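Local coordinates for protein putative dehydrogenase (Pseudomonas fluorescens, PDB 6UUG) that is the monooxygenase component of a two-component flavin-dependent system that oxidises methanesulfinate in bacterial sulfur assimilation and is related in sequence to the acyl-CoA dehydrogenases, at residues Thr150-Leu155 / Ala179-Glu184; Arg159-Lys164 / Val226-Ser231. All coordinates share one frame; numbering follows the deposited sequence.

Contacts 1 and 2 lie beside each other in the beta region of this acyl-CoA dehydrogenase relative, their centres about 7 Å apart and each about 26 Å from the centre of the chain. Consecutive strands 151-154 and 159-162 join them as antiparallel neighbours: Val151 N lies 2.9 Å from Ser162 O, and Lys153 O is 2.9 Å from Glu160 N, both probable hydrogen bonds. Contact 2 extends this pairing to strand 221-228 within the same sheet, whereas contact 1 bridges from its outer member to strand 176-183 of a second sheet. Phe161 of contact 2 packs on Val152 and Ala181 of contact 1, tying the apolar sides of the two contacts together.

Contact 1 of 2, residues Thr150-Leu155 / Ala179-Glu184; sequences TVVKDL and ASAVDE
Val151 and Val182 form a single beta bridge between two sheets in the beta region of an acyl-CoA dehydrogenase-like fold. Strand 151-154 belongs to the antiparallel sheet that includes strand 159-162, while strand 179-183 is the end of the middle strand of a three-stranded mixed sheet. Their directions diverge by 65°, which limits the pairing to one point. Val182 uses both its backbone groups there: its N donates to Thr150 O (3.0 Å), and its O accepts from Val152 N (3.1 Å), the bonding pattern of a parallel bridge. The second donor stands well above the carbonyl plane of Val182, 43° out of it.

The side chains pack on two sides of this bridge. On one, Val151 CG1 meets Val182 CG2 at 3.6 Å, the two branched chains crossing at a slant. The extended outer part of Glu184 brings its carboxylate back to the same methyl, with OE2 3.3 Å from Val151 CG1, so the acid of this exposed residue brushes the edge of the apolar pair. On the other side, Val152 CG1 sits between its own backbone N and carbonyl carbon (chi1 39°), a placement that sets it against the Val182 carbonyl, 3.3 Å from O, and 3.9 Å from Asp183 CB. Ala181 CB fills the space next to it and also meets Thr150 CG2 at 3.7 Å. Leu191 and Phe161 cover Val152 from the neighbouring strands, and both Val152 and Ala181 are buried. Ser180 O is buried as well, without a polar partner in the model; what faces it across the contact is a methyl, Thr150 CG2, at 3.7 Å.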
ATOM      1  N   THR A 150      15.546  -6.395 -38.758  1.00 52.09           N
ATOM      2  CA  THR A 150      15.839  -7.536 -39.615  1.00 49.36           C
ATOM      3  C   THR A 150      14.753  -7.657 -40.677  1.00 45.84           C
ATOM      4  O   THR A 150      13.565  -7.704 -40.349  1.00 46.73           O
ATOM      5  CB  THR A 150      15.940  -8.826 -38.801  1.00 50.87           C
ATOM      6  OG1 THR A 150      17.042  -8.719 -37.894  1.00 50.90           O
ATOM      7  CG2 THR A 150      16.180 -10.016 -39.715  1.00 45.98           C
ATOM      8  N   VAL A 151      15.164  -7.685 -41.946  1.00 45.96           N
ATOM      9  CA  VAL A 151      14.236  -7.761 -43.066  1.00 43.89           C
ATOM     10  C   VAL A 151      14.563  -9.001 -43.888  1.00 46.78           C
ATOM     11  O   VAL A 151      15.690  -9.508 -43.888  1.00 50.14           O
ATOM     12  CB  VAL A 151      14.268  -6.499 -43.961  1.00 51.76           C
ATOM     13  CG1 VAL A 151      14.116  -5.233 -43.128  1.00 51.31           C
ATOM     14  CG2 VAL A 151      15.546  -6.459 -44.774  1.00 53.03           C
ATOM     15  N   VAL A 152      13.552  -9.497 -44.592  1.00 47.84           N
ATOM     16  CA  VAL A 152      13.689 -10.687 -45.422  1.00 50.48           C
ATOM     17  C   VAL A 152      13.524 -10.278 -46.879  1.00 56.39           C
ATOM     18  O   VAL A 152      12.582  -9.556 -47.227  1.00 57.94           O
ATOM     19  CB  VAL A 152      12.678 -11.778 -45.023  1.00 53.52           C
ATOM     20  CG1 VAL A 152      11.335 -11.162 -44.670  1.00 49.72           C
ATOM     21  CG2 VAL A 152      12.530 -12.815 -46.144  1.00 51.25           C
ATOM     22  N   LYS A 153      14.457 -10.720 -47.720  1.00 57.35           N
ATOM     23  CA  LYS A 153      14.386 -10.540 -49.163  1.00 60.82           C
ATOM     24  C   LYS A 153      14.085 -11.879 -49.821  1.00 60.49           C
ATOM     25  O   LYS A 153      14.612 -12.917 -49.405  1.00 57.90           O
ATOM     26  CB  LYS A 153      15.695  -9.975 -49.719  1.00 59.39           C
ATOM     27  CG  LYS A 153      16.114  -8.642 -49.121  1.00 62.76           C
ATOM     28  CD  LYS A 153      15.133  -7.538 -49.473  1.00 65.29           C
ATOM     29  CE  LYS A 153      15.566  -6.218 -48.863  1.00 71.49           C
ATOM     30  NZ  LYS A 153      16.968  -5.884 -49.233  1.00 75.30           N
ATOM     31  N   ASP A 154      13.236 -11.851 -50.847  1.00 63.21           N
ATOM     32  CA  ASP A 154      12.896 -13.042 -51.615  1.00 64.98           C
ATOM     33  C   ASP A 154      13.795 -13.115 -52.843  1.00 69.00           C
ATOM     34  O   ASP A 154      13.781 -12.207 -53.682  1.00 70.39           O
ATOM     35  CB  ASP A 154      11.421 -13.023 -52.019  1.00 65.81           C
ATOM     36  CG  ASP A 154      10.939 -14.363 -52.558  1.00 73.62           C
ATOM     37  OD1 ASP A 154      11.770 -15.285 -52.725  1.00 73.19           O
ATOM     38  OD2 ASP A 154       9.722 -14.495 -52.810  1.00 76.01           O
ATOM     39  N   LEU A 155      14.579 -14.188 -52.943  1.00 68.52           N
ATOM     40  CA  LEU A 155      15.428 -14.443 -54.101  1.00 72.82           C
ATOM     41  C   LEU A 155      14.880 -15.576 -54.965  1.00 72.89           C
ATOM     42  O   LEU A 155      15.644 -16.321 -55.585  1.00 77.28           O
ATOM     43  CB  LEU A 155      16.857 -14.750 -53.659  1.00 68.31           C
ATOM     44  CG  LEU A 155      17.562 -13.592 -52.954  1.00 67.38           C
ATOM     45  CD1 LEU A 155      18.970 -13.991 -52.539  1.00 68.71           C
ATOM     46  CD2 LEU A 155      17.591 -12.379 -53.868  1.00 76.31           C
ATOM     47  N   ALA A 179      13.736 -17.250 -35.421  1.00 38.79           N
ATOM     48  CA  ALA A 179      14.118 -15.904 -35.836  1.00 44.67           C
ATOM     49  C   ALA A 179      12.975 -15.254 -36.597  1.00 39.17           C
ATOM     50  O   ALA A 179      12.266 -15.920 -37.356  1.00 38.98           O
ATOM     51  CB  ALA A 179      15.380 -15.931 -36.719  1.00 41.45           C
ATOM     52  N   SER A 180      12.801 -13.948 -36.408  1.00 44.38           N
ATOM     53  CA  SER A 180      11.785 -13.207 -37.140  1.00 39.82           C
ATOM     54  C   SER A 180      12.430 -12.164 -38.046  1.00 42.45           C
ATOM     55  O   SER A 180      13.551 -11.703 -37.812  1.00 42.70           O
ATOM     56  CB  SER A 180      10.799 -12.518 -36.196  1.00 45.51           C
ATOM     57  OG  SER A 180      11.475 -11.686 -35.275  1.00 44.71           O
ATOM     58  N   ALA A 181      11.683 -11.790 -39.083  1.00 43.47           N
ATOM     59  CA  ALA A 181      12.082 -10.742 -40.010  1.00 46.48           C
ATOM     60  C   ALA A 181      10.817 -10.113 -40.569  1.00 45.80           C
ATOM     61  O   ALA A 181       9.746 -10.720 -40.548  1.00 44.52           O
ATOM     62  CB  ALA A 181      12.962 -11.286 -41.143  1.00 41.79           C
ATOM     63  N   VAL A 182      10.940  -8.883 -41.063  1.00 47.02           N
ATOM     64  CA  VAL A 182       9.812  -8.175 -41.658  1.00 50.26           C
ATOM     65  C   VAL A 182       9.938  -8.236 -43.175  1.00 55.08           C
ATOM     66  O   VAL A 182      11.010  -7.970 -43.733  1.00 50.58           O
ATOM     67  CB  VAL A 182       9.721  -6.720 -41.153  1.00 51.49           C
ATOM     68  CG1 VAL A 182       9.346  -6.695 -39.676  1.00 52.61           C
ATOM     69  CG2 VAL A 182      11.026  -5.983 -41.355  1.00 55.41           C
ATOM     70  N   ASP A 183       8.857  -8.632 -43.838  1.00 56.55           N
ATOM     71  CA  ASP A 183       8.754  -8.543 -45.289  1.00 63.54           C
ATOM     72  C   ASP A 183       8.088  -7.216 -45.617  1.00 69.47           C
ATOM     73  O   ASP A 183       6.893  -7.036 -45.368  1.00 71.90           O
ATOM     74  CB  ASP A 183       7.963  -9.714 -45.865  1.00 63.60           C
ATOM     75  CG  ASP A 183       7.429  -9.427 -47.257  1.00 73.87           C
ATOM     76  OD1 ASP A 183       8.205  -8.927 -48.103  1.00 75.76           O
ATOM     77  OD2 ASP A 183       6.235  -9.704 -47.507  1.00 71.39           O
ATOM     78  N   GLU A 184       8.860  -6.289 -46.175  1.00 73.27           N
ATOM     79  CA  GLU A 184       8.358  -4.949 -46.444  1.00 75.60           C
ATOM     80  C   GLU A 184       7.401  -4.960 -47.631  1.00 75.62           C
ATOM     81  O   GLU A 184       7.744  -4.504 -48.726  1.00 79.85           O
ATOM     82  CB  GLU A 184       9.537  -4.002 -46.664  1.00 79.34           C
ATOM     83  CG  GLU A 184      10.657  -4.247 -45.653  1.00 74.15           C
ATOM     84  CD  GLU A 184      11.740  -3.185 -45.677  1.00 84.70           C
ATOM     85  OE1 GLU A 184      11.402  -1.984 -45.624  1.00 89.60           O
ATOM     86  OE2 GLU A 184      12.933  -3.553 -45.744  1.00 79.39           O
TER

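Contact 2 of 2, residues Arg159-Lys164 / Val226-Ser231; sequences REFSGK and VRVEES
Phe161 and Val228 pack together on one face of an antiparallel strand pair, 159-162 with 226-228, in the beta region of the acyl-CoA dehydrogenase-like fold. Val228 CG2 stands over the middle of the Phe161 ring, 3.8 Å from its centroid, a close CH-pi contact. Backbone bonds hold the strands at both hydrogen-bonded pairs, Arg159 with Val228 and Phe161 with Val226; the shortest joins Phe161 N to Val226 O at 2.8 Å. Leu191 and Ala193 of strand 189-196 add to the packing round the ring.

The opposite face is looser. Glu160 CG comes no nearer to Arg227 than 4.2 Å, at CA; its carboxylate pairs with Arg225 instead, and Arg227 is exposed. Arg159 starts from the face of Phe161, and its chain, extended from CG to NE (chi2 169°), carries the guanidinium out to exposed Glu230, gripping the carboxylate side-on, the planes 30° apart. Arg159 NH1 reaches Glu230 OE2 at 3.1 Å. An alanine in place of Arg159 would probably leave the Glu230 carboxylate without this charged mate and free to swing into solvent. Arg159 NE meets the syn lone pair of Glu230 OE1 at 2.6 Å in an almost straight bond (177°).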
ATOM      1  N   ARG A 159      14.876 -17.359 -49.516  1.00 50.13           N
ATOM      2  CA  ARG A 159      14.827 -16.039 -48.909  1.00 50.37           C
ATOM      3  C   ARG A 159      16.061 -15.825 -48.039  1.00 45.43           C
ATOM      4  O   ARG A 159      16.788 -16.764 -47.705  1.00 46.68           O
ATOM      5  CB  ARG A 159      13.544 -15.865 -48.092  1.00 54.12           C
ATOM      6  CG  ARG A 159      12.293 -16.141 -48.896  1.00 53.09           C
ATOM      7  CD  ARG A 159      11.082 -16.213 -47.997  1.00 55.81           C
ATOM      8  NE  ARG A 159       9.966 -16.889 -48.645  1.00 61.76           N
ATOM      9  CZ  ARG A 159       8.763 -16.355 -48.811  1.00 63.99           C
ATOM     10  NH1 ARG A 159       7.807 -17.053 -49.412  1.00 66.01           N
ATOM     11  NH2 ARG A 159       8.514 -15.128 -48.370  1.00 63.11           N
ATOM     12  N   GLU A 160      16.299 -14.570 -47.668  1.00 43.10           N
ATOM     13  CA  GLU A 160      17.457 -14.231 -46.852  1.00 45.63           C
ATOM     14  C   GLU A 160      17.062 -13.207 -45.800  1.00 46.53           C
ATOM     15  O   GLU A 160      16.429 -12.196 -46.121  1.00 45.67           O
ATOM     16  CB  GLU A 160      18.606 -13.689 -47.714  1.00 49.91           C
ATOM     17  CG  GLU A 160      19.350 -14.772 -48.475  1.00 53.42           C
ATOM     18  CD  GLU A 160      20.464 -14.228 -49.356  1.00 59.37           C
ATOM     19  OE1 GLU A 160      20.790 -13.026 -49.255  1.00 56.49           O
ATOM     20  OE2 GLU A 160      21.009 -15.016 -50.156  1.00 59.46           O
ATOM     21  N   PHE A 161      17.439 -13.473 -44.549  1.00 48.43           N
ATOM     22  CA  PHE A 161      17.272 -12.511 -43.465  1.00 47.02           C
ATOM     23  C   PHE A 161      18.551 -11.693 -43.338  1.00 44.82           C
ATOM     24  O   PHE A 161      19.650 -12.256 -43.322  1.00 44.34           O
ATOM     25  CB  PHE A 161      16.978 -13.196 -42.124  1.00 44.06           C
ATOM     26  CG  PHE A 161      15.622 -13.864 -42.031  1.00 44.67           C
ATOM     27  CD1 PHE A 161      14.793 -13.992 -43.137  1.00 42.27           C
ATOM     28  CD2 PHE A 161      15.183 -14.372 -40.814  1.00 45.11           C
ATOM     29  CE1 PHE A 161      13.562 -14.617 -43.031  1.00 44.75           C
ATOM     30  CE2 PHE A 161      13.949 -14.994 -40.703  1.00 42.56           C
ATOM     31  CZ  PHE A 161      13.138 -15.115 -41.811  1.00 42.41           C
ATOM     32  N   SER A 162      18.404 -10.372 -43.242  1.00 49.42           N
ATOM     33  CA  SER A 162      19.532  -9.465 -43.067  1.00 49.39           C
ATOM     34  C   SER A 162      19.144  -8.350 -42.109  1.00 44.57           C
ATOM     35  O   SER A 162      18.050  -7.792 -42.212  1.00 45.24           O
ATOM     36  CB  SER A 162      19.986  -8.856 -44.406  1.00 49.21           C
ATOM     37  OG  SER A 162      20.493  -9.847 -45.280  1.00 52.90           O
ATOM     38  N   GLY A 163      20.038  -8.028 -41.184  1.00 44.41           N
ATOM     39  CA  GLY A 163      19.806  -6.955 -40.246  1.00 48.58           C
ATOM     40  C   GLY A 163      20.292  -7.343 -38.869  1.00 50.60           C
ATOM     41  O   GLY A 163      21.005  -8.329 -38.689  1.00 48.44           O
ATOM     42  N   LYS A 164      19.904  -6.550 -37.877  1.00 54.15           N
ATOM     43  CA  LYS A 164      20.331  -6.775 -36.505  1.00 52.48           C
ATOM     44  C   LYS A 164      19.125  -7.057 -35.620  1.00 49.87           C
ATOM     45  O   LYS A 164      17.995  -6.679 -35.944  1.00 47.45           O
ATOM     46  CB  LYS A 164      21.122  -5.571 -35.974  1.00 57.92           C
ATOM     47  CG  LYS A 164      22.432  -5.350 -36.715  1.00 59.56           C
ATOM     48  CD  LYS A 164      23.211  -4.173 -36.159  1.00 65.07           C
ATOM     49  CE  LYS A 164      24.549  -4.024 -36.875  1.00 71.69           C
ATOM     50  NZ  LYS A 164      25.404  -5.239 -36.734  1.00 65.15           N
ATOM     51  N   VAL A 226      21.397 -14.321 -44.372  1.00 44.41           N
ATOM     52  CA  VAL A 226      21.189 -15.658 -43.821  1.00 44.26           C
ATOM     53  C   VAL A 226      20.099 -16.351 -44.621  1.00 50.17           C
ATOM     54  O   VAL A 226      18.958 -15.880 -44.672  1.00 43.83           O
ATOM     55  CB  VAL A 226      20.818 -15.599 -42.334  1.00 44.48           C
ATOM     56  CG1 VAL A 226      20.510 -17.005 -41.822  1.00 42.96           C
ATOM     57  CG2 VAL A 226      21.931 -14.945 -41.539  1.00 43.59           C
ATOM     58  N   ARG A 227      20.440 -17.486 -45.225  1.00 41.85           N
ATOM     59  CA  ARG A 227      19.490 -18.182 -46.081  1.00 45.03           C
ATOM     60  C   ARG A 227      18.410 -18.863 -45.246  1.00 44.21           C
ATOM     61  O   ARG A 227      18.691 -19.449 -44.195  1.00 45.19           O
ATOM     62  CB  ARG A 227      20.218 -19.207 -46.951  1.00 43.27           C
ATOM     63  CG  ARG A 227      19.284 -20.044 -47.800  1.00 42.82           C
ATOM     64  CD  ARG A 227      20.041 -20.945 -48.771  1.00 50.43           C
ATOM     65  NE  ARG A 227      19.122 -21.789 -49.531  1.00 53.59           N
ATOM     66  CZ  ARG A 227      19.335 -22.194 -50.780  1.00 53.55           C
ATOM     67  NH1 ARG A 227      18.442 -22.958 -51.398  1.00 46.79           N
ATOM     68  NH2 ARG A 227      20.440 -21.826 -51.411  1.00 51.14           N
ATOM     69  N   VAL A 228      17.163 -18.773 -45.714  1.00 41.28           N
ATOM     70  CA  VAL A 228      16.018 -19.407 -45.061  1.00 41.75           C
ATOM     71  C   VAL A 228      15.186 -20.124 -46.122  1.00 43.09           C
ATOM     72  O   VAL A 228      14.702 -19.491 -47.069  1.00 44.34           O
ATOM     73  CB  VAL A 228      15.157 -18.387 -44.291  1.00 43.24           C
ATOM     74  CG1 VAL A 228      13.988 -19.077 -43.629  1.00 46.18           C
ATOM     75  CG2 VAL A 228      16.000 -17.679 -43.239  1.00 40.79           C
ATOM     76  N   GLU A 229      15.007 -21.437 -45.958  1.00 42.01           N
ATOM     77  CA  GLU A 229      14.223 -22.217 -46.908  1.00 44.21           C
ATOM     78  C   GLU A 229      12.730 -22.053 -46.645  1.00 47.61           C
ATOM     79  O   GLU A 229      12.300 -21.788 -45.520  1.00 44.74           O
ATOM     80  CB  GLU A 229      14.564 -23.704 -46.823  1.00 45.44           C
ATOM     81  CG  GLU A 229      16.015 -24.031 -46.997  1.00 56.14           C
ATOM     82  CD  GLU A 229      16.566 -23.531 -48.313  1.00 54.17           C
ATOM     83  OE1 GLU A 229      15.874 -23.646 -49.356  1.00 58.66           O
ATOM     84  OE2 GLU A 229      17.694 -23.013 -48.293  1.00 56.80           O
ATOM     85  N   GLU A 230      11.933 -22.255 -47.700  1.00 45.99           N
ATOM     86  CA  GLU A 230      10.481 -22.279 -47.539  1.00 46.68           C
ATOM     87  C   GLU A 230      10.071 -23.279 -46.471  1.00 46.63           C
ATOM     88  O   GLU A 230       9.178 -23.004 -45.661  1.00 49.45           O
ATOM     89  CB  GLU A 230       9.799 -22.631 -48.865  1.00 49.79           C
ATOM     90  CG  GLU A 230       9.986 -21.602 -49.961  1.00 58.04           C
ATOM     91  CD  GLU A 230       9.470 -20.237 -49.564  1.00 63.18           C
ATOM     92  OE1 GLU A 230      10.277 -19.281 -49.515  1.00 63.72           O
ATOM     93  OE2 GLU A 230       8.255 -20.122 -49.290  1.00 62.50           O
ATOM     94  N   SER A 231      10.729 -24.443 -46.446  1.00 44.60           N
ATOM     95  CA  SER A 231      10.444 -25.482 -45.467  1.00 49.38           C
ATOM     96  C   SER A 231      10.780 -25.060 -44.044  1.00 42.78           C
ATOM     97  O   SER A 231      10.440 -25.788 -43.104  1.00 43.91           O
ATOM     98  CB  SER A 231      11.221 -26.757 -45.808  1.00 41.55           C
ATOM     99  OG  SER A 231      12.615 -26.573 -45.603  1.00 45.93           O
TER